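PDB 3V7D: cell division control protein 4 from Saccharomyces cerevisiae, which serves as the substrate-recognition subunit of an SCF E3 ubiquitin ligase, binding phosphorylated targets such as the CDK inhibitor SIC1 for ubiquitination and proteasomal degradation. Local coordinates for residues I429-W437 and V447-Q455; F399-V407 and N415-K423. The protein carries 1 engineered substitution. All coordinates share one frame; numbering follows the deposited sequence.

Contact 1 of 2, residues I429-W437 and V447-Q455; sequences ILKDADQIW and VAAVEKDGQ
Leu-430, at the head of a type I turn running to Ala-433, reaches across with CD1 to the methyl of Ala-448 (CD1 to CB 4.0 Å) and more distantly to Val-450. Asp-432 crosses the aliphatic part of Lys-452 at about a right angle: its OD2 touches CD of Lys-452, while NZ of that lysine lies beyond salt-bridge range and pairs with Asp-453 of its own segment. The other oxygen of Asp-432, OD1, is engaged by Arg-114. Ala-433 sets its methyl against CB of Val-450.

Asp-434 and Gln-435 both face Glu-451, a classic beta bulge, and Glu-451 O takes both amides, Asp-434 N at 2.7 Å and Gln-435 N at 3.3 Å. The Asp-434 carboxylate reaches the turn at Asp-453 and Gly-454: with CG anti to the carbonyl carbon (chi1 -68°), OD2 receives Asp-453 N at 2.9 Å in a nearly straight bond (174°). A water also donates to OD2 and to Glu-451 OE2 while accepting from Gly-454 N, tying both acids to the turn. Gln-435 O accepts Glu-451 N at 3.0 Å, and the two side chains run side by side. On the other face Ile-436 CD1 packs on Val-450 CG1 at 3.7 Å. Trp-437 N bonds to Ala-449 O; its indole carries Gln-435 CB over one face and meets Glu-451 OE1 in plane at its edge (CZ2 to OE1 3.1 Å).

The pair is part of the hairpin of strands 435-442 and 445-452 in a propeller blade that strand 455-462 continues and strand 113-118, first of the propeller, completes. Phe-414 of strand 413-418 packs against Leu-430, Ile-436 and Ala-448 from one neighbouring blade, and Ile-125 of strand 125-131 meets Trp-437 and Ala-449 from the other.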
loop_
_atom_site.group_PDB
_atom_site.type_symbol
_atom_site.label_atom_id
_atom_site.label_comp_id
_atom_site.label_asym_id
_atom_site.label_seq_id
_atom_site.Cartn_x
_atom_site.Cartn_y
_atom_site.Cartn_z
ATOM N N ILE B 429 5.953 19.114 -13.830
ATOM C CA ILE B 429 6.392 18.023 -14.698
ATOM C C ILE B 429 5.605 17.957 -16.011
ATOM O O ILE B 429 6.182 17.745 -17.080
ATOM C CB ILE B 429 6.358 16.661 -13.968
ATOM C CG1 ILE B 429 7.344 16.680 -12.798
ATOM C CG2 ILE B 429 6.733 15.549 -14.920
ATOM C CD1 ILE B 429 7.518 15.360 -12.114
ATOM N N LEU B 430 4.293 18.159 -15.927
ATOM C CA LEU B 430 3.443 18.188 -17.115
ATOM C C LEU B 430 2.866 19.587 -17.316
ATOM O O LEU B 430 1.674 19.757 -17.581
ATOM C CB LEU B 430 2.321 17.151 -17.005
ATOM C CG LEU B 430 2.781 15.694 -16.935
ATOM C CD1 LEU B 430 1.586 14.747 -16.849
ATOM C CD2 LEU B 430 3.657 15.354 -18.136
ATOM N N LYS B 431 3.734 20.584 -17.183
ATOM C CA LYS B 431 3.354 21.991 -17.263
ATOM C C LYS B 431 2.618 22.344 -18.559
ATOM O O LYS B 431 1.694 23.156 -18.550
ATOM C CB LYS B 431 4.599 22.873 -17.103
ATOM C CG LYS B 431 4.340 24.377 -17.101
ATOM C CD LYS B 431 5.633 25.138 -16.836
ATOM C CE LYS B 431 5.480 26.635 -17.077
ATOM N NZ LYS B 431 4.442 27.237 -16.192
ATOM N N ASP B 432 3.014 21.726 -19.670
ATOM C CA ASP B 432 2.439 22.068 -20.971
ATOM C C ASP B 432 1.041 21.484 -21.193
ATOM O O ASP B 432 0.368 21.825 -22.166
ATOM C CB ASP B 432 3.388 21.681 -22.117
ATOM C CG ASP B 432 3.584 20.179 -22.237
ATOM O OD1 ASP B 432 3.344 19.460 -21.243
ATOM O OD2 ASP B 432 3.986 19.719 -23.326
ATOM N N ALA B 433 0.608 20.611 -20.289
ATOM C CA ALA B 433 -0.736 20.046 -20.375
ATOM C C ALA B 433 -1.792 21.106 -20.048
ATOM O O ALA B 433 -1.575 21.951 -19.181
ATOM C CB ALA B 433 -0.870 18.847 -19.443
ATOM N N ASP B 434 -2.921 21.067 -20.754
ATOM C CA ASP B 434 -4.032 21.979 -20.485
ATOM C C ASP B 434 -5.051 21.309 -19.568
ATOM O O ASP B 434 -5.664 21.960 -18.722
ATOM C CB ASP B 434 -4.719 22.408 -21.784
ATOM C CG ASP B 434 -3.839 23.288 -22.652
ATOM O OD1 ASP B 434 -3.094 24.124 -22.097
ATOM O OD2 ASP B 434 -3.898 23.143 -23.891
ATOM N N GLN B 435 -5.235 20.004 -19.754
ATOM C CA GLN B 435 -6.106 19.218 -18.890
ATOM C C GLN B 435 -5.441 17.890 -18.561
ATOM O O GLN B 435 -4.670 17.357 -19.361
ATOM C CB GLN B 435 -7.454 18.950 -19.565
ATOM C CG GLN B 435 -8.208 20.193 -19.989
ATOM C CD GLN B 435 -9.056 20.779 -18.879
ATOM O OE1 GLN B 435 -9.059 20.283 -17.749
ATOM N NE2 GLN B 435 -9.792 21.841 -19.200
ATOM N N ILE B 436 -5.735 17.365 -17.377
ATOM C CA ILE B 436 -5.320 16.017 -17.016
ATOM C C ILE B 436 -6.579 15.178 -16.891
ATOM O O ILE B 436 -7.345 15.348 -15.948
ATOM C CB ILE B 436 -4.571 15.991 -15.675
ATOM C CG1 ILE B 436 -3.533 17.118 -15.619
ATOM C CG2 ILE B 436 -3.932 14.619 -15.450
ATOM C CD1 ILE B 436 -2.417 16.966 -16.625
ATOM N N TRP B 437 -6.806 14.284 -17.847
ATOM C CA TRP B 437 -8.048 13.522 -17.868
ATOM C C TRP B 437 -8.002 12.322 -16.932
ATOM O O TRP B 437 -8.988 11.995 -16.280
ATOM C CB TRP B 437 -8.396 13.082 -19.293
ATOM C CG TRP B 437 -8.617 14.235 -20.228
ATOM C CD1 TRP B 437 -7.944 14.494 -21.389
ATOM C CD2 TRP B 437 -9.565 15.300 -20.069
ATOM N NE1 TRP B 437 -8.423 15.646 -21.965
ATOM C CE2 TRP B 437 -9.414 16.161 -21.173
ATOM C CE3 TRP B 437 -10.528 15.604 -19.101
ATOM C CZ2 TRP B 437 -10.191 17.305 -21.337
ATOM C CZ3 TRP B 437 -11.297 16.743 -19.265
ATOM C CH2 TRP B 437 -11.125 17.578 -20.375
ATOM N N VAL B 447 1.531 7.235 -15.291
ATOM C CA VAL B 447 0.924 7.527 -16.588
ATOM C C VAL B 447 -0.218 8.531 -16.480
ATOM O O VAL B 447 -0.967 8.535 -15.500
ATOM C CB VAL B 447 0.436 6.253 -17.324
ATOM C CG1 VAL B 447 1.589 5.279 -17.528
ATOM C CG2 VAL B 447 -0.717 5.584 -16.575
ATOM N N ALA B 448 -0.347 9.382 -17.493
ATOM C CA ALA B 448 -1.422 10.368 -17.523
ATOM C C ALA B 448 -1.950 10.626 -18.929
ATOM O O ALA B 448 -1.183 10.859 -19.867
ATOM C CB ALA B 448 -0.979 11.674 -16.871
ATOM N N ALA B 449 -3.271 10.569 -19.058
ATOM C CA ALA B 449 -3.955 10.959 -20.282
ATOM C C ALA B 449 -4.242 12.449 -20.185
ATOM O O ALA B 449 -4.939 12.896 -19.271
ATOM C CB ALA B 449 -5.244 10.183 -20.431
ATOM N N VAL B 450 -3.681 13.222 -21.108
ATOM C CA VAL B 450 -3.780 14.670 -21.025
ATOM C C VAL B 450 -4.297 15.293 -22.310
ATOM O O VAL B 450 -4.407 14.631 -23.347
ATOM C CB VAL B 450 -2.414 15.315 -20.718
ATOM C CG1 VAL B 450 -1.804 14.710 -19.471
ATOM C CG2 VAL B 450 -1.476 15.159 -21.911
ATOM N N GLU B 451 -4.615 16.578 -22.219
ATOM C CA GLU B 451 -4.978 17.374 -23.374
ATOM C C GLU B 451 -3.994 18.526 -23.485
ATOM O O GLU B 451 -3.637 19.152 -22.481
ATOM C CB GLU B 451 -6.400 17.923 -23.241
ATOM C CG GLU B 451 -6.778 18.901 -24.355
ATOM C CD GLU B 451 -8.114 19.580 -24.126
ATOM O OE1 GLU B 451 -9.083 18.892 -23.743
ATOM O OE2 GLU B 451 -8.195 20.809 -24.328
ATOM N N LYS B 452 -3.547 18.798 -24.704
ATOM C CA LYS B 452 -2.680 19.938 -24.956
ATOM C C LYS B 452 -2.965 20.515 -26.334
ATOM O O LYS B 452 -2.822 19.828 -27.345
ATOM C CB LYS B 452 -1.211 19.539 -24.836
ATOM C CG LYS B 452 -0.244 20.615 -25.290
ATOM C CD LYS B 452 1.200 20.171 -25.098
ATOM C CE LYS B 452 2.151 20.946 -26.006
ATOM N NZ LYS B 452 2.059 22.421 -25.806
ATOM N N ASP B 453 -3.387 21.775 -26.354
ATOM C CA ASP B 453 -3.692 22.487 -27.593
ATOM C C ASP B 453 -4.680 21.743 -28.484
ATOM O O ASP B 453 -4.438 21.570 -29.676
ATOM C CB ASP B 453 -2.410 22.800 -28.366
ATOM C CG ASP B 453 -1.492 23.737 -27.608
ATOM O OD1 ASP B 453 -2.003 24.557 -26.815
ATOM O OD2 ASP B 453 -0.260 23.652 -27.804
ATOM N N GLY B 454 -5.785 21.296 -27.897
ATOM C CA GLY B 454 -6.862 20.691 -28.661
ATOM C C GLY B 454 -6.630 19.254 -29.090
ATOM O O GLY B 454 -7.341 18.745 -29.953
ATOM N N GLN B 455 -5.636 18.600 -28.494
ATOM C CA GLN B 455 -5.345 17.202 -28.806
ATOM C C GLN B 455 -5.084 16.385 -27.542
ATOM O O GLN B 455 -4.626 16.919 -26.533
ATOM C CB GLN B 455 -4.139 17.097 -29.742
ATOM C CG GLN B 455 -4.369 17.643 -31.142
ATOM C CD GLN B 455 -3.160 17.438 -32.043
ATOM O OE1 GLN B 455 -3.206 16.661 -32.999
ATOM N NE2 GLN B 455 -2.067 18.129 -31.736
HETATM O O HOH W 1 -5.948 22.265 -25.247
#

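Contact 2 of 2, residues F399-V407 and N415-K423; sequences FYVSDNILV and NIYNLRSGK
Leu-406 and Tyr-417 form the hydrogen-bonded pair at the centre of this antiparallel contact: Tyr-417 N gives a nearly straight bond to Leu-406 O (2.7 Å, 176°), and Leu-406 N returns one to Tyr-417 O at 3.1 Å. Beyond the strand end, Leu-419 N continues the pairing to Asn-404 O.

Among the polar side chains, Arg-420 approaches Asn-404 side-on, NE and NH2 both meeting OD1 at 3.1 Å from one face of the amide, whose plane stands 63° from the guanidinium. Glu-63 secures both partners, its carboxylate bridging to Arg-420 and its backbone carbonyl accepting Asn-404 ND2. An alanine in place of Asn-404 is likely to leave the Arg-420 NE without this acceptor and the Glu-63 carbonyl without its amide donor.

The apolar contacts split between the sheet faces. Leu-406 CG stands anti to its own backbone nitrogen (chi1 167°), which brings CD2 to 3.6 Å from Tyr-417 CD1, and on that side Leu-419 spreads its two methyls, CD2 against Leu-406 CB and CD1 against Val-401 CG2 (3.7 Å). Opposite, Val-407 CG2 meets Ile-416 CG1.

Ser-402 OG accepts the amides of Asn-404 and Ile-405, an ST turn and motif, and Asn-418 OD1 those of Arg-420 and Ser-421, an Asx turn and motif. Strands 405-410 and 413-418 form a hairpin in a four-stranded antiparallel blade of the WD40 beta-propeller, within the seventh WD repeat.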
loop_
_atom_site.group_PDB
_atom_site.type_symbol
_atom_site.label_atom_id
_atom_site.label_comp_id
_atom_site.label_asym_id
_atom_site.label_seq_id
_atom_site.Cartn_x
_atom_site.Cartn_y
_atom_site.Cartn_z
ATOM N N PHE B 399 -7.161 11.972 -9.799
ATOM C CA PHE B 399 -6.015 11.802 -8.917
ATOM C C PHE B 399 -5.764 10.324 -8.689
ATOM O O PHE B 399 -6.634 9.492 -8.926
ATOM C CB PHE B 399 -6.208 12.528 -7.577
ATOM C CG PHE B 399 -7.105 11.802 -6.602
ATOM C CD1 PHE B 399 -8.468 12.040 -6.583
ATOM C CD2 PHE B 399 -6.576 10.903 -5.685
ATOM C CE1 PHE B 399 -9.291 11.388 -5.679
ATOM C CE2 PHE B 399 -7.390 10.243 -4.782
ATOM C CZ PHE B 399 -8.750 10.487 -4.775
ATOM N N TYR B 400 -4.564 10.000 -8.228
ATOM C CA TYR B 400 -4.250 8.635 -7.852
ATOM C C TYR B 400 -3.394 8.696 -6.611
ATOM O O TYR B 400 -2.718 9.698 -6.371
ATOM C CB TYR B 400 -3.525 7.900 -8.977
ATOM C CG TYR B 400 -3.671 6.391 -8.899
ATOM C CD1 TYR B 400 -4.779 5.755 -9.446
ATOM C CD2 TYR B 400 -2.699 5.606 -8.281
ATOM C CE1 TYR B 400 -4.918 4.377 -9.380
ATOM C CE2 TYR B 400 -2.830 4.224 -8.214
ATOM C CZ TYR B 400 -3.940 3.619 -8.764
ATOM O OH TYR B 400 -4.076 2.249 -8.699
ATOM N N VAL B 401 -3.421 7.637 -5.811
ATOM C CA VAL B 401 -2.790 7.717 -4.504
ATOM C C VAL B 401 -2.292 6.375 -3.973
ATOM O O VAL B 401 -2.867 5.318 -4.250
ATOM C CB VAL B 401 -3.756 8.359 -3.481
ATOM C CG1 VAL B 401 -4.861 7.376 -3.092
ATOM C CG2 VAL B 401 -3.003 8.849 -2.249
ATOM N N SER B 402 -1.197 6.438 -3.223
ATOM C CA SER B 402 -0.717 5.317 -2.437
ATOM C C SER B 402 -0.494 5.846 -1.027
ATOM O O SER B 402 -0.804 7.002 -0.746
ATOM C CB SER B 402 0.596 4.786 -3.002
ATOM O OG SER B 402 1.639 5.731 -2.804
ATOM N N ASP B 403 0.051 5.017 -0.145
ATOM C CA ASP B 403 0.348 5.460 1.211
ATOM C C ASP B 403 1.443 6.522 1.218
ATOM O O ASP B 403 1.528 7.324 2.138
ATOM C CB ASP B 403 0.765 4.286 2.098
ATOM C CG ASP B 403 -0.383 3.341 2.405
ATOM O OD1 ASP B 403 -1.562 3.743 2.261
ATOM O OD2 ASP B 403 -0.098 2.192 2.799
ATOM N N ASN B 404 2.266 6.528 0.176
ATOM C CA ASN B 404 3.426 7.404 0.118
ATOM C C ASN B 404 3.260 8.634 -0.775
ATOM O O ASN B 404 3.848 9.680 -0.511
ATOM C CB ASN B 404 4.648 6.607 -0.333
ATOM C CG ASN B 404 5.110 5.611 0.714
ATOM O OD1 ASN B 404 5.099 5.903 1.907
ATOM N ND2 ASN B 404 5.515 4.429 0.272
ATOM N N ILE B 405 2.451 8.507 -1.822
ATOM C CA ILE B 405 2.387 9.516 -2.870
ATOM C C ILE B 405 0.954 9.851 -3.274
ATOM O O ILE B 405 0.119 8.961 -3.414
ATOM C CB ILE B 405 3.153 9.041 -4.132
ATOM C CG1 ILE B 405 4.662 9.023 -3.875
ATOM C CG2 ILE B 405 2.852 9.933 -5.329
ATOM C CD1 ILE B 405 5.286 10.405 -3.871
ATOM N N LEU B 406 0.681 11.141 -3.451
ATOM C CA LEU B 406 -0.539 11.602 -4.103
ATOM C C LEU B 406 -0.176 12.335 -5.397
ATOM O O LEU B 406 0.687 13.214 -5.399
ATOM C CB LEU B 406 -1.327 12.538 -3.185
ATOM C CG LEU B 406 -2.476 13.346 -3.805
ATOM C CD1 LEU B 406 -3.630 12.442 -4.202
ATOM C CD2 LEU B 406 -2.964 14.471 -2.871
ATOM N N VAL B 407 -0.822 11.958 -6.495
ATOM C CA VAL B 407 -0.695 12.693 -7.744
ATOM C C VAL B 407 -2.087 13.166 -8.146
ATOM O O VAL B 407 -3.007 12.362 -8.221
ATOM C CB VAL B 407 -0.107 11.824 -8.876
ATOM C CG1 VAL B 407 -0.039 12.622 -10.171
ATOM C CG2 VAL B 407 1.271 11.310 -8.502
ATOM N N ASN B 415 0.072 17.828 -10.077
ATOM C CA ASN B 415 0.843 17.908 -8.837
ATOM C C ASN B 415 1.206 16.551 -8.231
ATOM O O ASN B 415 0.408 15.617 -8.238
ATOM C CB ASN B 415 0.083 18.737 -7.799
ATOM C CG ASN B 415 -0.195 20.151 -8.271
ATOM O OD1 ASN B 415 0.704 20.847 -8.740
ATOM N ND2 ASN B 415 -1.447 20.579 -8.161
ATOM N N ILE B 416 2.418 16.465 -7.694
ATOM C CA ILE B 416 2.879 15.273 -7.002
ATOM C C ILE B 416 3.189 15.651 -5.556
ATOM O O ILE B 416 4.032 16.521 -5.303
ATOM C CB ILE B 416 4.136 14.685 -7.686
ATOM C CG1 ILE B 416 3.838 14.357 -9.151
ATOM C CG2 ILE B 416 4.631 13.440 -6.950
ATOM C CD1 ILE B 416 5.024 13.803 -9.912
ATOM N N TYR B 417 2.494 15.020 -4.611
ATOM C CA TYR B 417 2.685 15.334 -3.192
ATOM C C TYR B 417 3.331 14.197 -2.395
ATOM O O TYR B 417 2.968 13.030 -2.545
ATOM C CB TYR B 417 1.355 15.684 -2.524
ATOM C CG TYR B 417 0.561 16.798 -3.167
ATOM C CD1 TYR B 417 -0.359 16.530 -4.178
ATOM C CD2 TYR B 417 0.702 18.112 -2.740
ATOM C CE1 TYR B 417 -1.102 17.545 -4.757
ATOM C CE2 TYR B 417 -0.035 19.134 -3.316
ATOM C CZ TYR B 417 -0.934 18.847 -4.321
ATOM O OH TYR B 417 -1.668 19.867 -4.888
ATOM N N ASN B 418 4.280 14.559 -1.538
ATOM C CA ASN B 418 4.838 13.650 -0.542
ATOM C C ASN B 418 3.884 13.578 0.644
ATOM O O ASN B 418 3.754 14.544 1.395
ATOM C CB ASN B 418 6.202 14.177 -0.086
ATOM C CG ASN B 418 6.896 13.269 0.926
ATOM O OD1 ASN B 418 6.257 12.541 1.691
ATOM N ND2 ASN B 418 8.221 13.331 0.942
ATOM N N LEU B 419 3.224 12.437 0.823
ATOM C CA LEU B 419 2.235 12.300 1.890
ATOM C C LEU B 419 2.849 12.152 3.284
ATOM O O LEU B 419 2.159 12.338 4.285
ATOM C CB LEU B 419 1.272 11.145 1.605
ATOM C CG LEU B 419 0.363 11.332 0.388
ATOM C CD1 LEU B 419 -0.663 10.211 0.313
ATOM C CD2 LEU B 419 -0.323 12.697 0.423
ATOM N N ARG B 420 4.137 11.823 3.354
ATOM C CA ARG B 420 4.816 11.753 4.647
ATOM C C ARG B 420 5.123 13.143 5.198
ATOM O O ARG B 420 4.807 13.443 6.346
ATOM C CB ARG B 420 6.107 10.941 4.553
ATOM C CG ARG B 420 5.888 9.482 4.238
ATOM C CD ARG B 420 7.170 8.697 4.395
ATOM N NE ARG B 420 7.041 7.358 3.836
ATOM C CZ ARG B 420 8.026 6.468 3.805
ATOM N NH1 ARG B 420 9.217 6.778 4.309
ATOM N NH2 ARG B 420 7.817 5.271 3.273
ATOM N N SER B 421 5.735 13.983 4.370
ATOM C CA SER B 421 6.124 15.325 4.780
ATOM C C SER B 421 4.984 16.304 4.547
ATOM O O SER B 421 4.995 17.423 5.064
ATOM C CB SER B 421 7.337 15.783 3.976
ATOM O OG SER B 421 6.973 16.020 2.626
ATOM N N GLY B 422 4.010 15.884 3.746
ATOM C CA GLY B 422 2.879 16.732 3.418
ATOM C C GLY B 422 3.207 17.784 2.374
ATOM O O GLY B 422 2.394 18.652 2.076
ATOM N N LYS B 423 4.401 17.707 1.806
ATOM C CA LYS B 423 4.861 18.748 0.896
ATOM C C LYS B 423 4.749 18.398 -0.590
ATOM O O LYS B 423 4.856 17.238 -0.993
ATOM C CB LYS B 423 6.295 19.144 1.236
ATOM C CG LYS B 423 6.419 19.976 2.506
ATOM C CD LYS B 423 7.831 19.914 3.066
ATOM C CE LYS B 423 8.879 20.326 2.034
ATOM N NZ LYS B 423 8.991 21.810 1.894
#

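The two contacts lie in series along the chain, contact 2 closing before contact 1 opens, with centres about 20 Å apart in adjacent blades of the WD40 propeller. They touch directly where Ile-429 CD1 packs on Ile-416 CD1 at 3.7 Å. Their surroundings differ: 399-407 with 415-423 faces Tyr-106 of helix 87-106 and, separately, Glu-63, whereas 429-437 with 447-455 leans on strand 125-131 of the next blade. The bound peptide reaches contact 1, where one of its polar side chains packs on Trp-437; contact 2 instead joins its blade to the helical part of the chain.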